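Local atomic coordinates of acetylxylan esterase A (Aspergillus awamori, PDB entry 5X6S), a protein that hydrolyses acetyl esters on xylan, a plant cell-wall polysaccharide, removing acetyl side groups from its backbone as a secreted serine esterase. Residues V145-C149 / W176-A180; C164-I170 / T204-N209; I170-W176 / E212-Q216; Y223-E229 / T243-L249. All coordinates share one frame; numbering follows the deposited sequence.

Contact 1: V145-C149 / W176-A180. With NAG (2-acetamido-2-deoxy-beta-D-glucopyranose), chain C.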
# COMPACT_ATOMS: atom_id res chain seq x y z
N VAL A 145 -6.43 6.26 -22.65
CA VAL A 145 -5.29 7.11 -23.04
C VAL A 145 -4.40 7.23 -21.82
O VAL A 145 -4.85 6.95 -20.71
CB VAL A 145 -5.69 8.51 -23.57
CG1 VAL A 145 -6.70 8.40 -24.70
CG2 VAL A 145 -6.22 9.41 -22.46
N SER A 146 -3.13 7.59 -22.05
CA SER A 146 -2.10 7.63 -21.00
C SER A 146 -2.51 8.65 -19.92
O SER A 146 -3.31 9.53 -20.18
CB SER A 146 -0.74 7.98 -21.60
OG SER A 146 -0.83 9.25 -22.25
N ALA A 147 -1.97 8.49 -18.71
CA ALA A 147 -2.27 9.42 -17.65
C ALA A 147 -1.73 10.79 -18.04
O ALA A 147 -0.53 10.96 -18.34
CB ALA A 147 -1.66 8.96 -16.32
N GLY A 148 -2.62 11.76 -18.09
CA GLY A 148 -2.28 13.13 -18.41
C GLY A 148 -2.38 13.43 -19.89
O GLY A 148 -2.16 14.55 -20.28
N CYS A 149 -2.76 12.46 -20.72
CA CYS A 149 -3.06 12.72 -22.13
C CYS A 149 -4.29 13.61 -22.31
O CYS A 149 -4.39 14.37 -23.30
CB CYS A 149 -3.19 11.38 -22.89
SG CYS A 149 -3.08 11.48 -24.72
N TRP A 176 6.43 11.13 -20.88
CA TRP A 176 5.22 10.57 -20.25
C TRP A 176 5.46 10.17 -18.80
O TRP A 176 4.57 10.36 -17.96
CB TRP A 176 4.66 9.37 -21.00
CG TRP A 176 3.92 9.68 -22.23
CD1 TRP A 176 4.21 9.20 -23.48
CD2 TRP A 176 2.74 10.50 -22.37
NE1 TRP A 176 3.29 9.70 -24.38
CE2 TRP A 176 2.38 10.47 -23.74
CE3 TRP A 176 1.95 11.23 -21.48
CZ2 TRP A 176 1.28 11.17 -24.24
CZ3 TRP A 176 0.86 11.93 -21.97
CH2 TRP A 176 0.54 11.90 -23.34
N ALA A 177 6.63 9.58 -18.50
CA ALA A 177 6.94 9.16 -17.15
C ALA A 177 7.00 10.40 -16.23
O ALA A 177 6.47 10.36 -15.11
CB ALA A 177 8.24 8.40 -17.09
N SER A 178 7.60 11.49 -16.71
CA SER A 178 7.58 12.78 -15.97
C SER A 178 6.19 13.31 -15.69
O SER A 178 5.94 13.86 -14.62
CB SER A 178 8.31 13.89 -16.73
OG SER A 178 9.67 13.55 -16.70
N ILE A 179 5.31 13.17 -16.66
CA ILE A 179 3.92 13.59 -16.51
C ILE A 179 3.26 12.74 -15.42
O ILE A 179 2.53 13.30 -14.59
CB ILE A 179 3.17 13.58 -17.85
CG1 ILE A 179 3.70 14.75 -18.71
CG2 ILE A 179 1.68 13.81 -17.68
CD1 ILE A 179 3.38 14.59 -20.17
N ALA A 180 3.55 11.44 -15.41
CA ALA A 180 2.92 10.54 -14.45
C ALA A 180 3.49 10.78 -13.04
O ALA A 180 2.74 10.85 -12.04
CB ALA A 180 3.12 9.08 -14.88
C1 NAG C . -4.31 18.12 -24.85
C2 NAG C . -3.94 19.52 -24.34
C3 NAG C . -2.45 19.82 -24.52
C4 NAG C . -1.57 18.72 -23.92
C5 NAG C . -2.06 17.34 -24.40
C6 NAG C . -1.35 16.23 -23.65
C7 NAG C . -5.61 21.30 -24.59
C8 NAG C . -6.35 22.18 -25.54
N2 NAG C . -4.71 20.48 -25.10
O3 NAG C . -2.19 21.08 -23.93
O4 NAG C . -0.20 18.80 -24.26
O5 NAG C . -3.46 17.13 -24.28
O6 NAG C . -1.82 15.00 -24.18
O7 NAG C . -5.88 21.35 -23.38
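Trp176 reaches from helix 173-182 over the turn made by Ser146 to Cys149. Its CG stands anti to the carbonyl carbon (chi1 -76°), and with this torsion the six-membered ring comes to lie over Ser146. CB, CG and CD1 meet nothing of the turn, while NE1 points away from it and donates to Glu212. The shared atoms CD2 and CE2 face Ser146 OG; CE3 and CZ2 of Trp176 are each 3.5 Å from that oxygen, the outer CZ3 and CH2 3.2 Å. CE3 and CZ3 also come within about 4.0 Å of Ala147 O. Ser146 CB sits over the same ring, 4.2 Å from its centroid and 8° from the normal, a CH-pi contact for which a small serine is well suited. At the far tip, Trp176 CH2 meets Cys149 CB at 3.8 Å, while the Cys149 sulfur lies obliquely to the ring. Gly148, third in this type II turn, has a phi of 91° that glycine adopts readily; lacking a side chain, it lets Ile179 CG2 come to 4.1 Å from Gly148 CA. O6 of the first glycan sugar donates to Cys149 O (2.8 Å) near the indole edge. The turn follows strand 138-142 and is wedged between three helices: 173-182 supplies the indole, 208-221 touches Ser146 through Thr213 and Gln216, and 120-131 packs on Ala147 through Asn126 and Ala130.

Contact 2: C164-I170 / T204-N209. With NAG (2-acetamido-2-deoxy-beta-D-glucopyranose), chain C.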
# COMPACT_ATOMS: atom_id res chain seq x y z
N CYS A 164 -5.33 14.42 -28.18
CA CYS A 164 -4.98 13.14 -27.56
C CYS A 164 -5.80 12.02 -28.20
O CYS A 164 -5.23 11.05 -28.69
CB CYS A 164 -5.21 13.18 -26.04
SG CYS A 164 -5.02 11.60 -25.25
N ALA A 165 -7.12 12.17 -28.20
CA ALA A 165 -8.04 11.10 -28.69
C ALA A 165 -7.71 10.71 -30.16
O ALA A 165 -7.74 9.53 -30.53
CB ALA A 165 -9.47 11.54 -28.56
N GLN A 166 -7.38 11.72 -30.97
CA GLN A 166 -7.02 11.46 -32.39
C GLN A 166 -5.68 10.77 -32.57
O GLN A 166 -5.36 10.32 -33.69
CB GLN A 166 -7.01 12.76 -33.20
CG GLN A 166 -8.36 13.37 -33.47
CD GLN A 166 -8.26 14.88 -33.65
OE1 GLN A 166 -7.16 15.43 -33.85
NE2 GLN A 166 -9.40 15.56 -33.55
N GLY A 167 -4.89 10.69 -31.51
CA GLY A 167 -3.60 10.01 -31.55
C GLY A 167 -2.47 10.95 -32.00
O GLY A 167 -1.41 10.48 -32.45
N ASP A 168 -2.72 12.27 -31.87
CA ASP A 168 -1.78 13.32 -32.30
C ASP A 168 -0.81 13.79 -31.22
O ASP A 168 0.02 14.66 -31.48
CB ASP A 168 -2.54 14.49 -32.93
CG ASP A 168 -3.21 14.10 -34.24
OD1 ASP A 168 -2.61 13.28 -34.93
OD2 ASP A 168 -4.33 14.55 -34.54
N VAL A 169 -0.87 13.18 -30.02
CA VAL A 169 0.09 13.47 -28.97
C VAL A 169 1.10 12.32 -28.84
O VAL A 169 0.79 11.22 -28.31
CB VAL A 169 -0.60 13.79 -27.59
CG1 VAL A 169 0.44 14.19 -26.54
CG2 VAL A 169 -1.69 14.85 -27.72
N ILE A 170 2.31 12.57 -29.32
CA ILE A 170 3.36 11.55 -29.36
C ILE A 170 4.60 12.11 -28.69
O ILE A 170 5.11 13.19 -29.08
CB ILE A 170 3.69 11.09 -30.83
CG1 ILE A 170 2.44 10.54 -31.51
CG2 ILE A 170 4.76 10.00 -30.82
CD1 ILE A 170 2.40 10.71 -33.03
N THR A 204 -12.09 6.03 -32.03
CA THR A 204 -12.52 6.97 -30.95
C THR A 204 -11.28 7.41 -30.17
O THR A 204 -10.97 8.60 -30.09
CB THR A 204 -13.50 6.28 -29.99
OG1 THR A 204 -14.68 5.92 -30.70
CG2 THR A 204 -13.87 7.20 -28.85
N LEU A 205 -10.56 6.44 -29.63
CA LEU A 205 -9.26 6.65 -29.03
C LEU A 205 -8.24 5.92 -29.90
O LEU A 205 -8.07 4.68 -29.80
CB LEU A 205 -9.18 6.17 -27.57
CG LEU A 205 -10.27 6.74 -26.64
CD1 LEU A 205 -10.08 6.23 -25.24
CD2 LEU A 205 -10.32 8.26 -26.70
N TYR A 206 -7.57 6.71 -30.75
CA TYR A 206 -6.71 6.15 -31.79
C TYR A 206 -5.58 5.32 -31.21
O TYR A 206 -5.06 5.61 -30.12
CB TYR A 206 -6.24 7.25 -32.79
CG TYR A 206 -7.31 7.55 -33.84
CD1 TYR A 206 -8.42 8.33 -33.54
CD2 TYR A 206 -7.21 6.98 -35.13
CE1 TYR A 206 -9.42 8.58 -34.49
CE2 TYR A 206 -8.19 7.22 -36.08
CZ TYR A 206 -9.30 8.02 -35.75
OH TYR A 206 -10.28 8.26 -36.68
N PRO A 207 -5.18 4.25 -31.93
CA PRO A 207 -4.27 3.26 -31.38
C PRO A 207 -2.88 3.77 -31.01
O PRO A 207 -2.12 3.06 -30.32
CB PRO A 207 -4.17 2.18 -32.50
CG PRO A 207 -4.85 2.74 -33.68
CD PRO A 207 -5.67 3.91 -33.29
N GLN A 208 -2.52 4.96 -31.48
CA GLN A 208 -1.26 5.59 -31.04
C GLN A 208 -1.20 5.68 -29.49
O GLN A 208 -0.13 5.43 -28.86
CB GLN A 208 -1.06 7.01 -31.65
CG GLN A 208 0.31 7.60 -31.29
CD GLN A 208 1.43 6.82 -31.90
OE1 GLN A 208 1.33 6.45 -33.07
NE2 GLN A 208 2.45 6.53 -31.16
N ASN A 209 -2.37 5.96 -28.91
CA ASN A 209 -2.55 6.01 -27.48
C ASN A 209 -2.20 4.75 -26.77
O ASN A 209 -1.76 4.78 -25.63
CB ASN A 209 -3.98 6.42 -27.14
CG ASN A 209 -4.27 7.84 -27.52
OD1 ASN A 209 -3.58 8.77 -27.06
ND2 ASN A 209 -5.31 8.04 -28.32
C1 NAG C . -4.31 18.12 -24.85
C2 NAG C . -3.94 19.52 -24.34
C3 NAG C . -2.45 19.82 -24.52
C4 NAG C . -1.57 18.72 -23.92
C5 NAG C . -2.06 17.34 -24.40
C6 NAG C . -1.35 16.23 -23.65
C7 NAG C . -5.61 21.30 -24.59
C8 NAG C . -6.35 22.18 -25.54
N2 NAG C . -4.71 20.48 -25.10
O3 NAG C . -2.19 21.08 -23.93
O4 NAG C . -0.20 18.80 -24.26
O5 NAG C . -3.46 17.13 -24.28
O6 NAG C . -1.82 15.00 -24.18
O7 NAG C . -5.88 21.35 -23.38
O HOH W 1 -1.95 10.75 -28.74
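Ala165 O accepts from Tyr206 N at 2.8 Å in an almost straight bond (178° at the hydrogen), joining the C-terminal side of short helix 162-165 to the loop that leads into helix 208-221. The tight part lies here. Small Ala165 lets the backbones close in and sets its CB 3.9 Å from Leu205 CD2. Beside it, Asn209 ND2 donates to Cys164 O (3.0 Å) from above the carbonyl plane, and Gly167 N meets the same oxygen from the opposite face, giving it two firm donors. Gly167, with its positive phi, closes the helix in a Schellman motif, and its bare CA faces Tyr206 and Gln208. Between buried groups, a water lies within hydrogen-bonding distance of Val169 O (2.8 Å) and Asn209 OD1 (3.1 Å). The solvent side is looser: exposed Gln166 borders Tyr206, and exposed Ile170 crosses Gln208 at about a right angle, with Ile170 CG1 3.6 Å from Gln208 CG. A bend at chi2 (65°) folds the glutamine, whose amide NE2 goes to Glu212. Helix 162-165, tied to the 145-149 loop by the Cys149-Cys164 disulfide, is thus held against the start of helix 208-221, near the loop carrying His259.

Contact 3: I170-W176 / E212-Q216. With NAG (2-acetamido-2-deoxy-beta-D-glucopyranose), chain B.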
# COMPACT_ATOMS: atom_id res chain seq x y z
N ILE A 170 2.31 12.57 -29.32
CA ILE A 170 3.36 11.55 -29.36
C ILE A 170 4.60 12.11 -28.69
O ILE A 170 5.11 13.19 -29.08
CB ILE A 170 3.69 11.09 -30.83
CG1 ILE A 170 2.44 10.54 -31.51
CG2 ILE A 170 4.76 10.00 -30.82
CD1 ILE A 170 2.40 10.71 -33.03
N THR A 171 5.09 11.40 -27.68
CA THR A 171 6.30 11.84 -27.00
C THR A 171 7.06 10.62 -26.47
O THR A 171 6.73 9.50 -26.82
CB THR A 171 6.00 12.94 -25.97
OG1 THR A 171 7.23 13.59 -25.56
CG2 THR A 171 5.25 12.35 -24.71
N THR A 172 8.07 10.84 -25.63
CA THR A 172 8.97 9.80 -25.19
C THR A 172 8.49 9.14 -23.90
O THR A 172 7.71 9.76 -23.17
CB THR A 172 10.35 10.39 -24.88
OG1 THR A 172 10.17 11.46 -23.95
CG2 THR A 172 11.04 10.90 -26.21
N PRO A 173 8.96 7.92 -23.62
CA PRO A 173 8.82 7.28 -22.31
C PRO A 173 9.23 8.22 -21.20
O PRO A 173 8.55 8.30 -20.18
CB PRO A 173 9.76 6.07 -22.37
CG PRO A 173 10.01 5.81 -23.85
CD PRO A 173 9.53 6.98 -24.64
N GLU A 174 10.30 8.99 -21.43
CA GLU A 174 10.81 9.89 -20.39
C GLU A 174 9.83 11.00 -20.04
O GLU A 174 9.59 11.28 -18.87
CB GLU A 174 12.18 10.46 -20.79
CG GLU A 174 13.28 9.39 -20.69
CD GLU A 174 13.28 8.32 -21.83
OE1 GLU A 174 12.67 8.54 -22.94
OE2 GLU A 174 13.92 7.25 -21.61
N HIS A 175 9.27 11.58 -21.07
CA HIS A 175 8.36 12.68 -20.95
C HIS A 175 6.98 12.22 -20.36
O HIS A 175 6.46 12.86 -19.42
CB HIS A 175 8.20 13.38 -22.30
CG HIS A 175 7.38 14.62 -22.26
ND1 HIS A 175 6.86 15.19 -23.39
CD2 HIS A 175 6.97 15.38 -21.22
CE1 HIS A 175 6.17 16.27 -23.07
NE2 HIS A 175 6.22 16.41 -21.75
N TRP A 176 6.43 11.13 -20.88
CA TRP A 176 5.22 10.57 -20.25
C TRP A 176 5.46 10.17 -18.80
O TRP A 176 4.57 10.36 -17.96
CB TRP A 176 4.66 9.37 -21.00
CG TRP A 176 3.92 9.68 -22.23
CD1 TRP A 176 4.21 9.20 -23.48
CD2 TRP A 176 2.74 10.50 -22.37
NE1 TRP A 176 3.29 9.70 -24.38
CE2 TRP A 176 2.38 10.47 -23.74
CE3 TRP A 176 1.95 11.23 -21.48
CZ2 TRP A 176 1.28 11.17 -24.24
CZ3 TRP A 176 0.86 11.93 -21.97
CH2 TRP A 176 0.54 11.90 -23.34
N GLU A 212 1.60 5.20 -26.62
CA GLU A 212 1.91 6.31 -25.66
C GLU A 212 1.74 5.86 -24.21
O GLU A 212 2.50 6.22 -23.36
CB GLU A 212 1.04 7.51 -25.95
CG GLU A 212 1.29 8.09 -27.34
CD GLU A 212 2.80 8.26 -27.63
OE1 GLU A 212 3.47 9.11 -26.99
OE2 GLU A 212 3.31 7.50 -28.49
N THR A 213 0.77 5.00 -23.96
CA THR A 213 0.55 4.45 -22.61
C THR A 213 1.62 3.46 -22.21
O THR A 213 2.10 3.46 -21.06
CB THR A 213 -0.87 3.80 -22.50
OG1 THR A 213 -1.89 4.77 -22.84
CG2 THR A 213 -1.10 3.27 -21.12
N CYS A 214 2.02 2.57 -23.14
CA CYS A 214 3.06 1.62 -22.85
C CYS A 214 4.40 2.33 -22.63
O CYS A 214 5.16 1.94 -21.75
CB CYS A 214 3.15 0.60 -24.00
SG CYS A 214 1.75 -0.59 -24.02
N LYS A 215 4.66 3.36 -23.42
CA LYS A 215 5.81 4.27 -23.20
C LYS A 215 5.77 4.82 -21.79
O LYS A 215 6.77 4.70 -21.04
CB LYS A 215 5.76 5.43 -24.18
CG LYS A 215 6.20 5.12 -25.63
CD LYS A 215 5.86 6.29 -26.50
CE LYS A 215 6.43 6.21 -27.88
NZ LYS A 215 6.02 7.45 -28.62
N GLN A 216 4.64 5.42 -21.42
CA GLN A 216 4.48 6.03 -20.08
C GLN A 216 4.88 5.07 -18.97
O GLN A 216 5.78 5.39 -18.16
CB GLN A 216 3.06 6.48 -19.88
CG GLN A 216 2.81 7.06 -18.49
CD GLN A 216 1.51 7.85 -18.45
OE1 GLN A 216 0.44 7.29 -18.58
NE2 GLN A 216 1.62 9.16 -18.31
C1 NAG B . 0.69 19.43 -23.34
C2 NAG B . 2.12 18.96 -23.62
C3 NAG B . 3.15 19.75 -22.84
C4 NAG B . 2.97 21.23 -23.08
C5 NAG B . 1.53 21.63 -22.81
C6 NAG B . 1.32 23.05 -23.21
C7 NAG B . 2.55 16.66 -24.16
C8 NAG B . 2.65 15.24 -23.68
N2 NAG B . 2.31 17.58 -23.27
O3 NAG B . 4.44 19.41 -23.30
O4 NAG B . 3.91 21.94 -22.28
O5 NAG B . 0.59 20.84 -23.54
O6 NAG B . 0.09 23.39 -22.65
O7 NAG B . 2.66 16.92 -25.33
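The first turn of helix 173-182 and the extended loop before it pack against helix 208-221, and the carboxylate of Glu212 joins the two. Glu212 OE1 is gripped from opposite faces of its plane: Thr171 N donates at 2.9 Å, and Trp176 NE1 at 2.7 Å with an angle of 173°, OE1 lying in the indole plane while the carboxylate is turned 58° against it. The bend of the glutamate at chi2 (-47°) brings this oxygen up to the indole edge. Glu212 OE2 presents its syn lone pair to Lys215 NZ in a salt bridge of 2.7 Å, and also receives Gln208 NE2. So many donors probably stabilise the negative charge of this buried acid. Lys215, extended beyond CG, runs past Pro173 and places NZ 2.8 Å from Thr171 O, so acid and base hold both backbone polar atoms of Thr171. Thr172 is the helix N-cap: its OG1 accepts from His175 N, while Pro173, which has no N-H to offer, suits the first turn. The indole carries Thr171 CG2 and the acetyl methyl C8 of the second glycan sugar over one face, with Glu212 O over the other. At the root of the side chain, Gln216 CB packs 3.5 Å from Trp176 CB; Gln216 NE2 donates to Trp176 O at 3.2 Å, from above the carbonyl plane, and its OE1 accepts from Ala147 N of loop 145-149.

Contact 4: Y223-E229 / T243-L249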
# COMPACT_ATOMS: atom_id res chain seq x y z
N TYR A 223 11.77 0.42 -17.41
CA TYR A 223 11.88 -0.58 -18.49
C TYR A 223 12.33 0.13 -19.76
O TYR A 223 11.93 1.25 -20.02
CB TYR A 223 10.52 -1.23 -18.78
CG TYR A 223 9.95 -2.03 -17.62
CD1 TYR A 223 10.79 -2.73 -16.76
CD2 TYR A 223 8.55 -2.07 -17.38
CE1 TYR A 223 10.29 -3.46 -15.69
CE2 TYR A 223 8.04 -2.82 -16.32
CZ TYR A 223 8.88 -3.49 -15.48
OH TYR A 223 8.41 -4.23 -14.42
N ASP A 224 13.14 -0.56 -20.56
CA ASP A 224 13.48 -0.08 -21.87
C ASP A 224 12.29 -0.27 -22.80
O ASP A 224 11.96 -1.42 -23.15
CB ASP A 224 14.71 -0.87 -22.39
CG ASP A 224 15.20 -0.37 -23.76
OD1 ASP A 224 14.52 0.46 -24.39
OD2 ASP A 224 16.32 -0.81 -24.16
N TYR A 225 11.67 0.82 -23.24
CA TYR A 225 10.48 0.73 -24.05
C TYR A 225 10.73 -0.08 -25.34
O TYR A 225 9.84 -0.86 -25.80
CB TYR A 225 9.92 2.10 -24.39
CG TYR A 225 8.76 2.08 -25.38
CD1 TYR A 225 7.53 1.46 -25.06
CD2 TYR A 225 8.89 2.64 -26.66
CE1 TYR A 225 6.48 1.43 -25.99
CE2 TYR A 225 7.86 2.59 -27.58
CZ TYR A 225 6.64 1.99 -27.25
OH TYR A 225 5.60 2.01 -28.19
N SER A 226 11.95 0.08 -25.90
CA SER A 226 12.33 -0.62 -27.14
C SER A 226 12.76 -2.05 -26.96
O SER A 226 12.96 -2.72 -27.94
CB SER A 226 13.45 0.16 -27.86
OG SER A 226 12.89 1.40 -28.29
N ALA A 227 12.98 -2.50 -25.75
CA ALA A 227 13.35 -3.89 -25.49
C ALA A 227 12.47 -4.59 -24.44
O ALA A 227 12.96 -4.95 -23.32
CB ALA A 227 14.82 -4.03 -25.10
N PRO A 228 11.20 -4.87 -24.80
CA PRO A 228 10.38 -5.70 -23.92
C PRO A 228 10.99 -7.07 -23.68
O PRO A 228 11.88 -7.47 -24.42
CB PRO A 228 9.02 -5.77 -24.64
CG PRO A 228 9.23 -5.21 -26.01
CD PRO A 228 10.43 -4.30 -25.93
N GLU A 229 10.54 -7.77 -22.66
CA GLU A 229 11.05 -9.08 -22.29
C GLU A 229 10.56 -10.20 -23.21
O GLU A 229 11.29 -11.19 -23.41
CB GLU A 229 10.56 -9.51 -20.91
CG GLU A 229 11.47 -9.24 -19.77
CD GLU A 229 10.86 -9.72 -18.46
OE1 GLU A 229 9.83 -10.47 -18.45
OE2 GLU A 229 11.43 -9.34 -17.43
N THR A 243 2.69 -8.22 -25.29
CA THR A 243 4.08 -7.84 -25.06
C THR A 243 4.27 -7.61 -23.55
O THR A 243 3.60 -6.76 -22.97
CB THR A 243 4.40 -6.56 -25.83
OG1 THR A 243 4.18 -6.76 -27.24
CG2 THR A 243 5.86 -6.15 -25.58
N ILE A 244 5.14 -8.40 -22.92
CA ILE A 244 5.56 -8.21 -21.54
C ILE A 244 6.86 -7.39 -21.44
O ILE A 244 7.93 -7.86 -21.85
CB ILE A 244 5.75 -9.56 -20.86
CG1 ILE A 244 4.45 -10.39 -20.98
CG2 ILE A 244 6.21 -9.38 -19.40
CD1 ILE A 244 4.58 -11.77 -20.38
N TRP A 245 6.77 -6.16 -20.94
CA TRP A 245 7.98 -5.35 -20.73
C TRP A 245 8.64 -5.74 -19.44
O TRP A 245 9.86 -5.67 -19.31
CB TRP A 245 7.67 -3.87 -20.80
CG TRP A 245 7.60 -3.24 -22.14
CD1 TRP A 245 8.61 -2.56 -22.81
CD2 TRP A 245 6.44 -3.14 -22.97
NE1 TRP A 245 8.12 -2.05 -23.98
CE2 TRP A 245 6.80 -2.40 -24.12
CE3 TRP A 245 5.11 -3.60 -22.85
CZ2 TRP A 245 5.91 -2.12 -25.15
CZ3 TRP A 245 4.24 -3.34 -23.87
CH2 TRP A 245 4.63 -2.61 -25.01
N GLY A 246 7.84 -6.19 -18.48
CA GLY A 246 8.34 -6.73 -17.23
C GLY A 246 7.21 -7.07 -16.26
O GLY A 246 6.04 -7.10 -16.65
N ASP A 247 7.54 -7.35 -15.00
CA ASP A 247 6.54 -7.68 -13.99
C ASP A 247 5.41 -6.65 -13.86
O ASP A 247 4.27 -7.04 -13.56
CB ASP A 247 7.18 -7.85 -12.61
CG ASP A 247 8.03 -9.11 -12.50
OD1 ASP A 247 8.11 -9.88 -13.47
OD2 ASP A 247 8.62 -9.33 -11.41
N SER A 248 5.71 -5.37 -14.12
CA SER A 248 4.76 -4.28 -13.86
C SER A 248 4.19 -3.65 -15.12
O SER A 248 3.51 -2.63 -15.05
CB SER A 248 5.42 -3.19 -12.98
OG SER A 248 5.76 -3.74 -11.71
N LEU A 249 4.48 -4.25 -16.30
CA LEU A 249 3.90 -3.75 -17.52
C LEU A 249 3.77 -4.81 -18.61
O LEU A 249 4.79 -5.37 -19.07
CB LEU A 249 4.66 -2.55 -18.09
CG LEU A 249 4.11 -2.03 -19.39
CD1 LEU A 249 2.68 -1.43 -19.32
CD2 LEU A 249 5.03 -1.00 -20.03
O HOH W 2 11.72 -4.23 -20.86
O HOH W 3 11.08 -9.86 -15.01
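The indole of Trp245 is sandwiched: Pro228 CB and Thr243 CG2 lie over one face, Leu249 CD2 over the opposite one. The proline contact is a CH-pi interaction, 3.7 Å from Pro228 CB to the centroid of the five-membered ring of Trp245. At the edge, Trp245 NE1 donates to Tyr225 O (2.8 Å). The Tyr225 ring is nearly parallel to the indole, planes 8° apart, yet slid aside so that the rings barely overlap. Tyr223 holds CG anti to its carbonyl carbon (chi1 -63°), which lays its ring along the backbone of Trp245 and Gly246: over one face sit Trp245 O, above the centre, and Gly246 CA; a glycine suits a backbone pressed this close. Leu249 CB touches the edge of the same ring, and Tyr223 OH accepts from Ser248 N at 2.9 Å. Trp245 and Gly246 both face Leu249 in a classic beta bulge that closes the type I turn from Gly246 to Leu249 between antiparallel strands 240-246 and 249-254. The loop 223-229 leads into edge strand 230-232: Glu229 N donates to Ile244 O (2.7 Å) in its carbonyl plane, though with a bent angle of 132°. Packing is tightest where Pro228 CB meets Thr243 CG2 at 3.3 Å.

Contacts 1, 2 and 3 form one cluster around helix 208-221. The Cys149-Cys164 disulfide, SG to SG 2.0 Å, joins contact 1 to contact 2, while contacts 1 and 3 share Trp176 and are tied by a probable hydrogen bond from Ala147 N to Gln216 OE1 (2.7 Å). Contacts 2 and 3 share Ile170. The glycan lies against all three, its first sugar at contacts 1 and 2 and its second at contact 3. Contact 2 comes nearest the probable catalytic centre: the Leu205 side chain is about 5 Å from that of Ser119, the nucleophile by similarity. Contact 4, its centre about 13 Å from that of contact 3, meets it where Pro173 CG lies 3.7 Å from Tyr225 CB.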